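Local coordinates for protein D-glyceraldehyde dehydrogenase (NADP(+)) (Thermoplasma acidophilum, PDB 5J77) that oxidises D-glyceraldehyde to (R)-glycerate with NADP(+) in the non-phosphorylated Entner-Doudoroff pathway, working as a homotetrameric member of the aldehyde dehydrogenase family, at residues T168-P173 and N199-R204; A37-V42 and S206-Y211; K66-A71 and R186-A191; W275-S280 and A316-L321. The protein carries 2 engineered substitutions. All coordinates share one frame; numbering follows the deposited sequence.

Contacts 1, 3 and 4 are buried, whereas contact 2 is only partly so and is bridged by two waters. Contacts 1 and 3 share the unit strand 168-172, helix 178-190, strand 198-200: the first pairs its strands, the second packs its helix on helix 61-77. Contact 2 touches contact 1 directly, with Ile201 resting on Ala37 and Ile208 and a probable hydrogen bond from Ala37 N to Thr202 O, 2.9 Å. Contact 4 stands apart, its centre about 26 Å from that of contact 1, and joins two loops. Backbone bonds dominate contact 1, aromatic faces contacts 2 and 3, and a buried glutamine contact 4.

Contact 1: residues T168-P173 and N199-R204; sequences TVVLKP and NFITGR
Val170 with Asn199 and Leu171 with Phe200 are parallel bridges between neighbouring strands of a beta-alpha-beta unit, strand 168-172, helix 178-190, strand 198-200, in the dinucleotide-binding domain of the aldehyde dehydrogenase fold.

Backbone bonds set the register. Asn199 N donates to Val169 O, Leu171 N to Asn199 O (2.9 Å, 168° at the hydrogen), and Ile201 N to Leu171 O at 2.9 Å. Past the last bridge, Lys172 CA approaches Ile201 O to 3.2 Å, a CA-H...O contact that prolongs the pairing.

Side-chain packing differs on the two faces. On one, Leu171 CD2 meets Phe200 CD1 at 4.0 Å; Phe200 CG is anti to the backbone N (chi1 178°), beside the carbonyl carbon, which carries the ring forward to Pro173, whose CD lies 3.6 Å from Phe200 CE1. Helix 178-190 adjoins Leu171, Phe200 and Pro173. On the face of Val170 and Asn199, Val170 CG1 reaches across to Ile201 CG1 at 3.9 Å, and Asn199 ND2 adds a weak bond to Val169 O. The amide of Asn199 is also held by Asp8 and Gly196, the first through OD1 and the second through ND2.

Polar contacts close the C-terminal end, where Lys172, Pro173 and Arg204 probably belong to the NADP(+) site, as in related enzymes. The Lys172 chain runs extended and bends only at chi4, and NZ makes weak bonds to Gly203 O and Pro173 O. One water accepts from Lys172 NZ and Gly203 N while donating to Pro173 O at 2.8 Å.

Contact 2: residues A37-V42 and S206-Y211; sequences ATRDDV and SEIGDY
Arg39 lays its aliphatic chain over the ring of Tyr211, where the start of helix 39-58 meets helix 205-214. Arg39 CB stands 3.9 Å from the Tyr211 ring centroid and 10° off its normal, a CH-pi contact, and Arg39 CG lies 3.8 Å from Tyr211 CG. The guanidinium plane is turned 82° from the ring; Glu207 O sits over one guanidinium face without a hydrogen bond.

Apolar packing continues inward. Val42 CG1 touches the ring edge in plane, 3.9 Å from Tyr211 CD2, while its other methyl, CG2, meets Ile208 CD1. Ile208 CG1 lies between the backbone N and the carbonyl carbon (chi1 59°), which places CG2 beside the N and against the Ala37 carbonyl, 3.5 Å from Ala37 O.

Waters carry the polar link. Glu207, extended beyond CG, uses both carboxylate oxygens: OE2 accepts from a water that also donates to Ala37 O, and OE1 from another that accepts from Arg39 N at 3.0 Å.

A capping box fixes the first turn: Thr38 N donates to Asp41 OD2 at 3.0 Å, and Asp41 N to Thr38 OG1. The hydroxyl of Tyr211 bonds with Asp43. Replacing Tyr211 by alanine would probably strip Arg39 of the surface its chain lies on and leave Asp43 without that hydroxyl partner.

Segment 206-211, most of which probably contributes to NADP(+) binding as in related enzymes, is thus joined to 37-42 by apolar packing and waters, with no direct hydrogen bond between the two segments.

Contact 3: residues K66-A71 and R186-A191; sequences KIIYRA and RKFVEA
Ala71 and Ala191 form the close point of a helix-helix packing, helix 61-77 crossing helix 178-190, the connecting helix of a beta-alpha-beta unit. The short segment axes approach to 8.5 Å, with N-to-C directions 127° apart.

The tight part is built from small side chains. Ala191 CB is set against the backbone of the other helix, 3.3 Å from Ile67 O and 3.4 Å from Ala71 N, with Ala71 CB only 3.8 Å away. Ala71 CB in turn stands over the centre of the Phe188 ring, 3.7 Å from its centroid and 10° off the normal, a CH-pi contact. Phe188 CG, anti to the carbonyl carbon (chi1 -81°), swings the ring toward helix 61-77, where Ile68 CG2 also reaches CE2. Leu163 of helix 153-164 and Val193 pack on Phe188 as well. Exchanging Phe188 for alanine would probably remove the flat surface beneath the Ala71 methyl and open a gap beside Ile68 and Leu163.

The looser side runs out along Arg70, an exposed residue whose guanidinium reaches Ala191. Its aliphatic start still packs, CB against Ala191 CB, but the rest of the link is polar. Glu190, likewise exposed, has a weak salt bridge from Lys187 NZ to its OE1 within its own helix.

A bend at chi3 turns the Arg70 guanidinium toward the Ala191 carbonyl. There Arg70 NH1 donates to Ala191 O at 2.7 Å, nearly in line with the carbonyl bond, and the oxygen lies close to the guanidinium plane.

Contact 4: residues W275-S280 and A316-L321; sequences WNAGQS and ADMGPL
Asn276 O is gripped by two donors of Gln279, backbone N at 3.0 Å and side-chain NE2 at 3.1 Å, which arrive from opposite faces of the carbonyl plane. Fixed in this way, the Gln279 amide becomes the polar surface offered to loop 316-321. A water accepts from Gln279 NE2 and lies 2.8 Å from Pro320 O, to which it can donate. On the other end of the amide, OE1 comes within 3.3 Å of Leu321 CA and accepts a hydrogen bond from Ile322 N just beyond. Extended past CG, the Gln279 chain crosses Leu321 at a slant, and CD2 of the leucine rests against OE1 and CD.

Apolar contact centres on Ala277. Its CB lies 3.6 Å from Gly319 O and 3.9 Å from Met318 CG, with Leu321 CD2 more distant. Met318 CG is anti to the backbone N (chi1 179°), and the chain runs on until SD reaches Ala277 CA at 3.8 Å.

The first loop, between helix 262-274 and strand 284-290, leads to Cys281, probably an active-site residue as in related enzymes. Gln279 O accepts from Asn149 ND2, the asparagine that probably stabilises the transition state, and the Gln279 side chain touches Trp148. Gln279 NE2 is held by its own loop and OE1 by Ile322 N just past 316-321, which implies that the amide bridges the two loops, with a water and apolar packing added.

Contact 1: residues T168-P173 and N199-R204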
loop_
_atom_site.group_PDB
_atom_site.type_symbol
_atom_site.label_atom_id
_atom_site.label_comp_id
_atom_site.label_asym_id
_atom_site.label_seq_id
_atom_site.Cartn_x
_atom_site.Cartn_y
_atom_site.Cartn_z
ATOM N N THR A 168 -2.505 11.425 22.722
ATOM C CA THR A 168 -2.555 11.302 24.125
ATOM C C THR A 168 -3.829 10.513 24.584
ATOM O O THR A 168 -4.824 10.373 23.838
ATOM C CB THR A 168 -2.503 12.678 24.798
ATOM O OG1 THR A 168 -3.598 13.485 24.362
ATOM C CG2 THR A 168 -1.186 13.360 24.491
ATOM N N VAL A 169 -3.769 9.943 25.789
ATOM C CA VAL A 169 -4.731 8.953 26.199
ATOM C C VAL A 169 -5.261 9.196 27.600
ATOM O O VAL A 169 -4.484 9.506 28.520
ATOM C CB VAL A 169 -4.058 7.578 26.116
ATOM C CG1 VAL A 169 -4.966 6.508 26.688
ATOM C CG2 VAL A 169 -3.597 7.259 24.697
ATOM N N VAL A 170 -6.567 9.026 27.740
ATOM C CA VAL A 170 -7.287 8.846 28.988
ATOM C C VAL A 170 -7.943 7.465 28.988
ATOM O O VAL A 170 -8.886 7.235 28.245
ATOM C CB VAL A 170 -8.378 9.933 29.172
ATOM C CG1 VAL A 170 -9.071 9.754 30.532
ATOM C CG2 VAL A 170 -7.772 11.358 28.994
ATOM N N LEU A 171 -7.378 6.549 29.777
ATOM C CA LEU A 171 -7.818 5.155 29.962
ATOM C C LEU A 171 -8.780 4.947 31.138
ATOM O O LEU A 171 -8.467 5.376 32.243
ATOM C CB LEU A 171 -6.610 4.236 30.142
ATOM C CG LEU A 171 -6.873 2.779 30.591
ATOM C CD1 LEU A 171 -7.568 1.969 29.542
ATOM C CD2 LEU A 171 -5.563 2.084 30.888
ATOM N N LYS A 172 -9.951 4.334 30.888
ATOM C CA LYS A 172 -10.894 3.945 31.936
ATOM C C LYS A 172 -11.152 2.468 31.757
ATOM O O LYS A 172 -11.776 2.079 30.783
ATOM C CB LYS A 172 -12.215 4.669 31.841
ATOM C CG LYS A 172 -13.185 4.266 32.970
ATOM C CD LYS A 172 -14.608 4.574 32.598
ATOM C CE LYS A 172 -15.616 4.174 33.678
ATOM N NZ LYS A 172 -15.586 2.725 33.909
ATOM N N PRO A 173 -10.660 1.641 32.666
ATOM C CA PRO A 173 -10.925 0.214 32.575
ATOM C C PRO A 173 -12.248 -0.142 33.186
ATOM O O PRO A 173 -12.917 0.692 33.764
ATOM C CB PRO A 173 -9.800 -0.375 33.404
ATOM C CG PRO A 173 -9.711 0.568 34.522
ATOM C CD PRO A 173 -9.897 1.941 33.884
ATOM N N ASN A 199 -3.256 8.990 31.091
ATOM C CA ASN A 199 -4.085 9.282 32.237
ATOM C C ASN A 199 -4.926 8.057 32.541
ATOM O O ASN A 199 -5.249 7.279 31.616
ATOM C CB ASN A 199 -4.956 10.564 32.008
ATOM C CG ASN A 199 -4.095 11.823 31.752
ATOM O OD1 ASN A 199 -3.611 12.496 32.698
ATOM N ND2 ASN A 199 -3.840 12.101 30.475
ATOM N N PHE A 200 -5.258 7.866 33.816
ATOM C CA PHE A 200 -5.892 6.640 34.285
ATOM C C PHE A 200 -6.983 6.988 35.228
ATOM O O PHE A 200 -6.741 7.614 36.251
ATOM C CB PHE A 200 -4.891 5.726 34.920
ATOM C CG PHE A 200 -5.485 4.450 35.478
ATOM C CD1 PHE A 200 -6.007 3.507 34.650
ATOM C CD2 PHE A 200 -5.513 4.211 36.851
ATOM C CE1 PHE A 200 -6.512 2.325 35.150
ATOM C CE2 PHE A 200 -6.052 3.044 37.345
ATOM C CZ PHE A 200 -6.539 2.094 36.473
ATOM N N ILE A 201 -8.193 6.649 34.844
ATOM C CA ILE A 201 -9.397 7.046 35.543
ATOM C C ILE A 201 -10.200 5.751 35.817
ATOM O O ILE A 201 -10.402 4.965 34.906
ATOM C CB ILE A 201 -10.272 7.958 34.627
ATOM C CG1 ILE A 201 -9.618 9.322 34.343
ATOM C CG2 ILE A 201 -11.663 8.156 35.228
ATOM C CD1 ILE A 201 -9.671 10.239 35.537
ATOM N N THR A 202 -10.689 5.555 37.031
ATOM C CA THR A 202 -11.617 4.516 37.293
ATOM C C THR A 202 -12.827 5.206 37.885
ATOM O O THR A 202 -12.715 6.279 38.485
ATOM C CB THR A 202 -11.050 3.460 38.268
ATOM O OG1 THR A 202 -10.588 4.067 39.489
ATOM C CG2 THR A 202 -9.884 2.677 37.601
ATOM N N GLY A 203 -13.985 4.575 37.759
ATOM C CA GLY A 203 -15.213 5.069 38.412
ATOM C C GLY A 203 -16.442 4.380 37.829
ATOM O O GLY A 203 -16.309 3.564 36.993
ATOM N N ARG A 204 -17.619 4.721 38.332
ATOM C CA ARG A 204 -18.874 4.111 37.961
ATOM C C ARG A 204 -19.354 4.673 36.599
ATOM O O ARG A 204 -19.438 5.900 36.369
ATOM C CB ARG A 204 -19.918 4.381 39.071
ATOM C CG ARG A 204 -19.608 3.778 40.434
HETATM O O HOH W 1 -13.565 1.739 36.302
#

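Contact 2: residues A37-V42 and S206-Y211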
loop_
_atom_site.group_PDB
_atom_site.type_symbol
_atom_site.label_atom_id
_atom_site.label_comp_id
_atom_site.label_asym_id
_atom_site.label_seq_id
_atom_site.Cartn_x
_atom_site.Cartn_y
_atom_site.Cartn_z
ATOM N N ALA A 37 -13.651 8.121 40.539
ATOM C CA ALA A 37 -13.421 9.418 39.954
ATOM C C ALA A 37 -14.711 10.175 39.723
ATOM O O ALA A 37 -15.719 9.590 39.365
ATOM C CB ALA A 37 -12.685 9.308 38.624
ATOM N N THR A 38 -14.656 11.487 39.925
ATOM C CA THR A 38 -15.765 12.381 39.581
ATOM C C THR A 38 -15.591 12.933 38.146
ATOM O O THR A 38 -14.561 12.755 37.475
ATOM C CB THR A 38 -15.804 13.581 40.523
ATOM O OG1 THR A 38 -14.625 14.391 40.293
ATOM C CG2 THR A 38 -15.877 13.123 41.984
ATOM N N ARG A 39 -16.583 13.682 37.730
ATOM C CA ARG A 39 -16.476 14.405 36.464
ATOM C C ARG A 39 -15.308 15.418 36.441
ATOM O O ARG A 39 -14.591 15.547 35.401
ATOM C CB ARG A 39 -17.785 15.103 36.176
ATOM C CG ARG A 39 -18.929 14.156 35.964
ATOM C CD ARG A 39 -20.161 14.997 36.097
ATOM N NE ARG A 39 -21.322 14.271 35.673
ATOM C CZ ARG A 39 -22.277 13.831 36.475
ATOM N NH1 ARG A 39 -22.230 14.051 37.805
ATOM N NH2 ARG A 39 -23.319 13.170 35.923
ATOM N N ASP A 40 -15.116 16.139 37.549
ATOM C CA ASP A 40 -13.982 17.086 37.616
ATOM C C ASP A 40 -12.681 16.322 37.454
ATOM O O ASP A 40 -11.815 16.753 36.726
ATOM C CB ASP A 40 -13.933 17.858 38.936
ATOM C CG ASP A 40 -15.184 18.628 39.203
ATOM O OD1 ASP A 40 -15.757 19.209 38.268
ATOM O OD2 ASP A 40 -15.619 18.680 40.369
ATOM N N ASP A 41 -12.582 15.123 38.037
ATOM C CA ASP A 41 -11.377 14.303 37.840
ATOM C C ASP A 41 -11.214 13.991 36.376
ATOM O O ASP A 41 -10.109 14.099 35.837
ATOM C CB ASP A 41 -11.405 12.988 38.695
ATOM C CG ASP A 41 -11.395 13.250 40.163
ATOM O OD1 ASP A 41 -10.752 14.226 40.598
ATOM O OD2 ASP A 41 -12.053 12.514 40.916
ATOM N N VAL A 42 -12.314 13.573 35.722
ATOM C CA VAL A 42 -12.278 13.354 34.279
ATOM C C VAL A 42 -11.849 14.604 33.480
ATOM O O VAL A 42 -10.989 14.506 32.571
ATOM C CB VAL A 42 -13.651 12.852 33.700
ATOM C CG1 VAL A 42 -13.643 12.893 32.180
ATOM C CG2 VAL A 42 -13.972 11.463 34.226
ATOM N N SER A 206 -22.288 4.886 35.665
ATOM C CA SER A 206 -23.482 5.732 35.852
ATOM C C SER A 206 -23.148 7.150 36.250
ATOM O O SER A 206 -24.001 8.054 36.160
ATOM C CB SER A 206 -24.397 5.124 36.917
ATOM O OG SER A 206 -23.770 5.152 38.196
ATOM N N GLU A 207 -21.934 7.361 36.745
ATOM C CA GLU A 207 -21.488 8.697 37.083
ATOM C C GLU A 207 -20.678 9.357 35.980
ATOM O O GLU A 207 -20.784 10.570 35.805
ATOM C CB GLU A 207 -20.634 8.659 38.362
ATOM C CG GLU A 207 -20.302 10.045 38.953
ATOM C CD GLU A 207 -19.484 9.952 40.263
ATOM O OE1 GLU A 207 -19.040 10.995 40.787
ATOM O OE2 GLU A 207 -19.298 8.823 40.767
ATOM N N ILE A 208 -19.792 8.600 35.324
ATOM C CA ILE A 208 -18.826 9.240 34.418
ATOM C C ILE A 208 -18.809 8.730 32.992
ATOM O O ILE A 208 -18.047 9.269 32.151
ATOM C CB ILE A 208 -17.392 9.231 34.997
ATOM C CG1 ILE A 208 -16.885 7.836 35.271
ATOM C CG2 ILE A 208 -17.378 10.022 36.290
ATOM C CD1 ILE A 208 -15.397 7.768 35.355
ATOM N N GLY A 209 -19.626 7.709 32.717
ATOM C CA GLY A 209 -19.642 6.992 31.393
ATOM C C GLY A 209 -20.033 7.867 30.224
ATOM O O GLY A 209 -19.289 8.014 29.274
ATOM N N ASP A 210 -21.202 8.456 30.295
ATOM C CA ASP A 210 -21.638 9.406 29.297
ATOM C C ASP A 210 -20.708 10.608 29.249
ATOM O O ASP A 210 -20.326 11.036 28.169
ATOM C CB ASP A 210 -23.038 9.908 29.635
ATOM C CG ASP A 210 -24.098 8.863 29.425
ATOM O OD1 ASP A 210 -23.889 7.885 28.687
ATOM O OD2 ASP A 210 -25.174 9.038 29.979
ATOM N N TYR A 211 -20.365 11.144 30.437
ATOM C CA TYR A 211 -19.522 12.325 30.545
ATOM C C TYR A 211 -18.174 12.235 29.796
ATOM O O TYR A 211 -17.847 13.089 29.002
ATOM C CB TYR A 211 -19.323 12.697 32.015
ATOM C CG TYR A 211 -18.745 14.072 32.150
ATOM C CD1 TYR A 211 -19.579 15.224 32.151
ATOM C CD2 TYR A 211 -17.352 14.247 32.248
ATOM C CE1 TYR A 211 -19.029 16.502 32.269
ATOM C CE2 TYR A 211 -16.791 15.498 32.371
ATOM C CZ TYR A 211 -17.612 16.625 32.383
ATOM O OH TYR A 211 -16.987 17.856 32.456
HETATM O O HOH W 2 -17.286 7.343 39.900
HETATM O O HOH W 3 -19.148 13.678 39.360
#

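Contact 3: residues K66-A71 and R186-A191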
loop_
_atom_site.group_PDB
_atom_site.type_symbol
_atom_site.label_atom_id
_atom_site.label_comp_id
_atom_site.label_asym_id
_atom_site.label_seq_id
_atom_site.Cartn_x
_atom_site.Cartn_y
_atom_site.Cartn_z
ATOM N N LYS A 66 10.588 4.176 21.407
ATOM C CA LYS A 66 11.586 3.840 22.478
ATOM C C LYS A 66 10.969 3.702 23.902
ATOM O O LYS A 66 11.290 2.779 24.623
ATOM C CB LYS A 66 12.725 4.869 22.530
ATOM C CG LYS A 66 13.600 4.810 21.291
ATOM C CD LYS A 66 14.768 5.756 21.304
ATOM C CE LYS A 66 15.426 5.672 19.933
ATOM N NZ LYS A 66 16.634 6.542 19.813
ATOM N N ILE A 67 10.097 4.619 24.260
ATOM C CA ILE A 67 9.393 4.580 25.505
ATOM C C ILE A 67 8.461 3.346 25.573
ATOM O O ILE A 67 8.397 2.603 26.582
ATOM C CB ILE A 67 8.591 5.929 25.729
ATOM C CG1 ILE A 67 9.543 7.124 25.874
ATOM C CG2 ILE A 67 7.702 5.869 26.970
ATOM C CD1 ILE A 67 8.886 8.458 25.544
ATOM N N ILE A 68 7.718 3.141 24.497
ATOM C CA ILE A 68 6.804 2.002 24.410
ATOM C C ILE A 68 7.549 0.650 24.481
ATOM O O ILE A 68 7.128 -0.226 25.227
ATOM C CB ILE A 68 5.939 2.082 23.160
ATOM C CG1 ILE A 68 5.071 3.328 23.218
ATOM C CG2 ILE A 68 5.055 0.868 23.076
ATOM C CD1 ILE A 68 4.469 3.728 21.905
ATOM N N TYR A 69 8.659 0.500 23.770
ATOM C CA TYR A 69 9.506 -0.678 23.930
ATOM C C TYR A 69 10.044 -0.851 25.368
ATOM O O TYR A 69 10.072 -2.001 25.910
ATOM C CB TYR A 69 10.749 -0.619 23.017
ATOM C CG TYR A 69 10.492 -0.847 21.513
ATOM C CD1 TYR A 69 9.811 -1.969 21.066
ATOM C CD2 TYR A 69 11.016 0.056 20.551
ATOM C CE1 TYR A 69 9.588 -2.189 19.710
ATOM C CE2 TYR A 69 10.810 -0.113 19.176
ATOM C CZ TYR A 69 10.108 -1.258 18.750
ATOM O OH TYR A 69 9.938 -1.488 17.447
ATOM N N ARG A 70 10.440 0.254 25.990
ATOM C CA ARG A 70 10.919 0.267 27.356
ATOM C C ARG A 70 9.806 -0.281 28.248
ATOM O O ARG A 70 10.048 -1.094 29.075
ATOM C CB ARG A 70 11.354 1.669 27.786
ATOM C CG ARG A 70 12.420 1.713 28.856
ATOM C CD ARG A 70 12.921 3.134 29.120
ATOM N NE ARG A 70 13.641 3.741 28.006
ATOM C CZ ARG A 70 13.401 4.955 27.535
ATOM N NH1 ARG A 70 12.478 5.716 28.067
ATOM N NH2 ARG A 70 14.097 5.418 26.529
ATOM N N ALA A 71 8.582 0.163 28.045
ATOM C CA ALA A 71 7.435 -0.353 28.829
ATOM C C ALA A 71 7.235 -1.850 28.654
ATOM O O ALA A 71 6.995 -2.616 29.649
ATOM C CB ALA A 71 6.148 0.363 28.498
ATOM N N ARG A 186 1.281 1.989 35.246
ATOM C CA ARG A 186 2.450 2.233 36.056
ATOM C C ARG A 186 3.708 1.922 35.292
ATOM O O ARG A 186 4.619 2.687 35.318
ATOM C CB ARG A 186 2.421 1.488 37.375
ATOM C CG ARG A 186 3.626 1.790 38.253
ATOM C CD ARG A 186 3.606 1.039 39.566
ATOM N NE ARG A 186 2.435 1.367 40.340
ATOM C CZ ARG A 186 1.472 0.514 40.624
ATOM N NH1 ARG A 186 1.541 -0.731 40.214
ATOM N NH2 ARG A 186 0.449 0.903 41.337
ATOM N N LYS A 187 3.746 0.793 34.610
ATOM C CA LYS A 187 4.910 0.437 33.777
ATOM C C LYS A 187 5.182 1.409 32.619
ATOM O O LYS A 187 6.327 1.700 32.301
ATOM C CB LYS A 187 4.726 -1.001 33.243
ATOM C CG LYS A 187 4.796 -2.086 34.316
ATOM C CD LYS A 187 6.247 -2.379 34.647
ATOM C CE LYS A 187 6.372 -3.228 35.908
ATOM N NZ LYS A 187 5.894 -2.499 37.136
ATOM N N PHE A 188 4.134 1.889 31.967
ATOM C CA PHE A 188 4.321 2.978 30.989
ATOM C C PHE A 188 4.905 4.263 31.628
ATOM O O PHE A 188 5.817 4.852 31.077
ATOM C CB PHE A 188 3.057 3.276 30.197
ATOM C CG PHE A 188 2.835 2.343 29.050
ATOM C CD1 PHE A 188 2.171 1.102 29.228
ATOM C CD2 PHE A 188 3.284 2.666 27.768
ATOM C CE1 PHE A 188 1.962 0.255 28.124
ATOM C CE2 PHE A 188 3.074 1.826 26.683
ATOM C CZ PHE A 188 2.400 0.644 26.852
ATOM N N VAL A 189 4.413 4.645 32.786
ATOM C CA VAL A 189 4.985 5.770 33.497
ATOM C C VAL A 189 6.487 5.528 33.830
ATOM O O VAL A 189 7.342 6.377 33.501
ATOM C CB VAL A 189 4.154 6.064 34.755
ATOM C CG1 VAL A 189 4.822 7.117 35.658
ATOM C CG2 VAL A 189 2.765 6.537 34.316
ATOM N N GLU A 190 6.809 4.363 34.368
ATOM C CA GLU A 190 8.193 3.994 34.628
ATOM C C GLU A 190 9.036 3.982 33.385
ATOM O O GLU A 190 10.236 4.249 33.461
ATOM C CB GLU A 190 8.326 2.614 35.284
ATOM C CG GLU A 190 7.837 2.623 36.709
ATOM C CD GLU A 190 7.506 1.248 37.280
ATOM O OE1 GLU A 190 7.686 0.194 36.613
ATOM O OE2 GLU A 190 7.030 1.239 38.439
ATOM N N ALA A 191 8.429 3.688 32.243
ATOM C CA ALA A 191 9.173 3.733 31.019
ATOM C C ALA A 191 9.495 5.148 30.542
ATOM O O ALA A 191 10.283 5.288 29.636
ATOM C CB ALA A 191 8.479 2.959 29.911
#

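Contact 4: residues W275-S280 and A316-L321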
loop_
_atom_site.group_PDB
_atom_site.type_symbol
_atom_site.label_atom_id
_atom_site.label_comp_id
_atom_site.label_asym_id
_atom_site.label_seq_id
_atom_site.Cartn_x
_atom_site.Cartn_y
_atom_site.Cartn_z
ATOM N N TRP A 275 -12.471 -21.619 26.954
ATOM C CA TRP A 275 -11.420 -20.636 27.255
ATOM C C TRP A 275 -12.037 -19.410 27.918
ATOM O O TRP A 275 -13.075 -18.871 27.474
ATOM C CB TRP A 275 -10.746 -20.243 25.947
ATOM C CG TRP A 275 -9.563 -19.376 25.949
ATOM C CD1 TRP A 275 -8.337 -19.650 26.481
ATOM C CD2 TRP A 275 -9.420 -18.160 25.216
ATOM N NE1 TRP A 275 -7.460 -18.646 26.186
ATOM C CE2 TRP A 275 -8.085 -17.721 25.396
ATOM C CE3 TRP A 275 -10.298 -17.375 24.462
ATOM C CZ2 TRP A 275 -7.598 -16.519 24.839
ATOM C CZ3 TRP A 275 -9.786 -16.184 23.837
ATOM C CH2 TRP A 275 -8.458 -15.773 24.049
ATOM N N ASN A 276 -11.424 -18.996 29.012
ATOM C CA ASN A 276 -11.949 -17.884 29.788
ATOM C C ASN A 276 -13.400 -18.063 30.153
ATOM O O ASN A 276 -14.123 -17.062 30.316
ATOM C CB ASN A 276 -11.787 -16.554 29.087
ATOM C CG ASN A 276 -11.792 -15.357 30.076
ATOM O OD1 ASN A 276 -11.535 -15.504 31.316
ATOM N ND2 ASN A 276 -12.093 -14.175 29.544
ATOM N N ALA A 277 -13.811 -19.333 30.312
ATOM C CA ALA A 277 -15.192 -19.740 30.606
ATOM C C ALA A 277 -16.238 -19.207 29.671
ATOM O O ALA A 277 -17.353 -18.922 30.075
ATOM C CB ALA A 277 -15.565 -19.394 32.027
ATOM N N GLY A 278 -15.860 -19.090 28.405
ATOM C CA GLY A 278 -16.759 -18.582 27.383
ATOM C C GLY A 278 -16.891 -17.055 27.363
ATOM O O GLY A 278 -17.713 -16.549 26.625
ATOM N N GLN A 279 -16.072 -16.347 28.158
ATOM C CA GLN A 279 -16.130 -14.888 28.295
ATOM C C GLN A 279 -15.166 -14.234 27.291
ATOM O O GLN A 279 -14.199 -13.540 27.618
ATOM C CB GLN A 279 -15.827 -14.507 29.730
ATOM C CG GLN A 279 -16.760 -15.192 30.704
ATOM C CD GLN A 279 -16.450 -14.893 32.131
ATOM O OE1 GLN A 279 -17.322 -14.427 32.881
ATOM N NE2 GLN A 279 -15.231 -15.191 32.531
ATOM N N SER A 280 -15.477 -14.461 26.030
ATOM C CA SER A 280 -14.640 -14.040 24.931
ATOM C C SER A 280 -15.528 -13.505 23.841
ATOM O O SER A 280 -16.540 -14.129 23.532
ATOM C CB SER A 280 -13.887 -15.275 24.425
ATOM O OG SER A 280 -13.312 -15.042 23.176
ATOM N N ALA A 316 -7.126 -25.566 37.706
ATOM C CA ALA A 316 -8.351 -25.741 36.921
ATOM C C ALA A 316 -8.061 -25.688 35.433
ATOM O O ALA A 316 -7.083 -25.067 34.999
ATOM C CB ALA A 316 -9.328 -24.645 37.275
ATOM N N ASP A 317 -8.886 -26.369 34.651
ATOM C CA ASP A 317 -8.971 -26.101 33.233
ATOM C C ASP A 317 -9.813 -24.858 32.975
ATOM O O ASP A 317 -9.603 -24.203 31.996
ATOM C CB ASP A 317 -9.568 -27.247 32.462
ATOM C CG ASP A 317 -8.802 -28.544 32.655
ATOM O OD1 ASP A 317 -7.622 -28.619 32.242
ATOM O OD2 ASP A 317 -9.408 -29.468 33.236
ATOM N N MET A 318 -10.773 -24.549 33.839
ATOM C CA MET A 318 -11.690 -23.457 33.581
ATOM C C MET A 318 -12.005 -22.699 34.841
ATOM O O MET A 318 -12.163 -23.281 35.887
ATOM C CB MET A 318 -13.012 -23.997 32.903
ATOM C CG MET A 318 -14.017 -22.888 32.633
ATOM S SD MET A 318 -15.462 -23.405 31.707
ATOM C CE MET A 318 -16.635 -23.699 33.008
ATOM N N GLY A 319 -12.103 -21.389 34.739
ATOM C CA GLY A 319 -12.359 -20.557 35.900
ATOM C C GLY A 319 -13.799 -20.087 36.058
ATOM O O GLY A 319 -14.683 -20.491 35.340
ATOM N N PRO A 320 -14.042 -19.244 37.053
ATOM C CA PRO A 320 -15.382 -18.724 37.314
ATOM C C PRO A 320 -15.785 -17.550 36.414
ATOM O O PRO A 320 -14.972 -16.959 35.696
ATOM C CB PRO A 320 -15.271 -18.245 38.744
ATOM C CG PRO A 320 -13.825 -17.727 38.821
ATOM C CD PRO A 320 -13.033 -18.694 37.984
ATOM N N LEU A 321 -17.072 -17.234 36.449
ATOM C CA LEU A 321 -17.591 -16.010 35.806
ATOM C C LEU A 321 -17.172 -14.810 36.660
ATOM O O LEU A 321 -16.858 -14.946 37.843
ATOM C CB LEU A 321 -19.105 -16.101 35.690
ATOM C CG LEU A 321 -19.655 -17.320 34.929
ATOM C CD1 LEU A 321 -21.161 -17.304 35.037
ATOM C CD2 LEU A 321 -19.190 -17.367 33.483
HETATM O O HOH W 4 -14.065 -14.327 35.309
#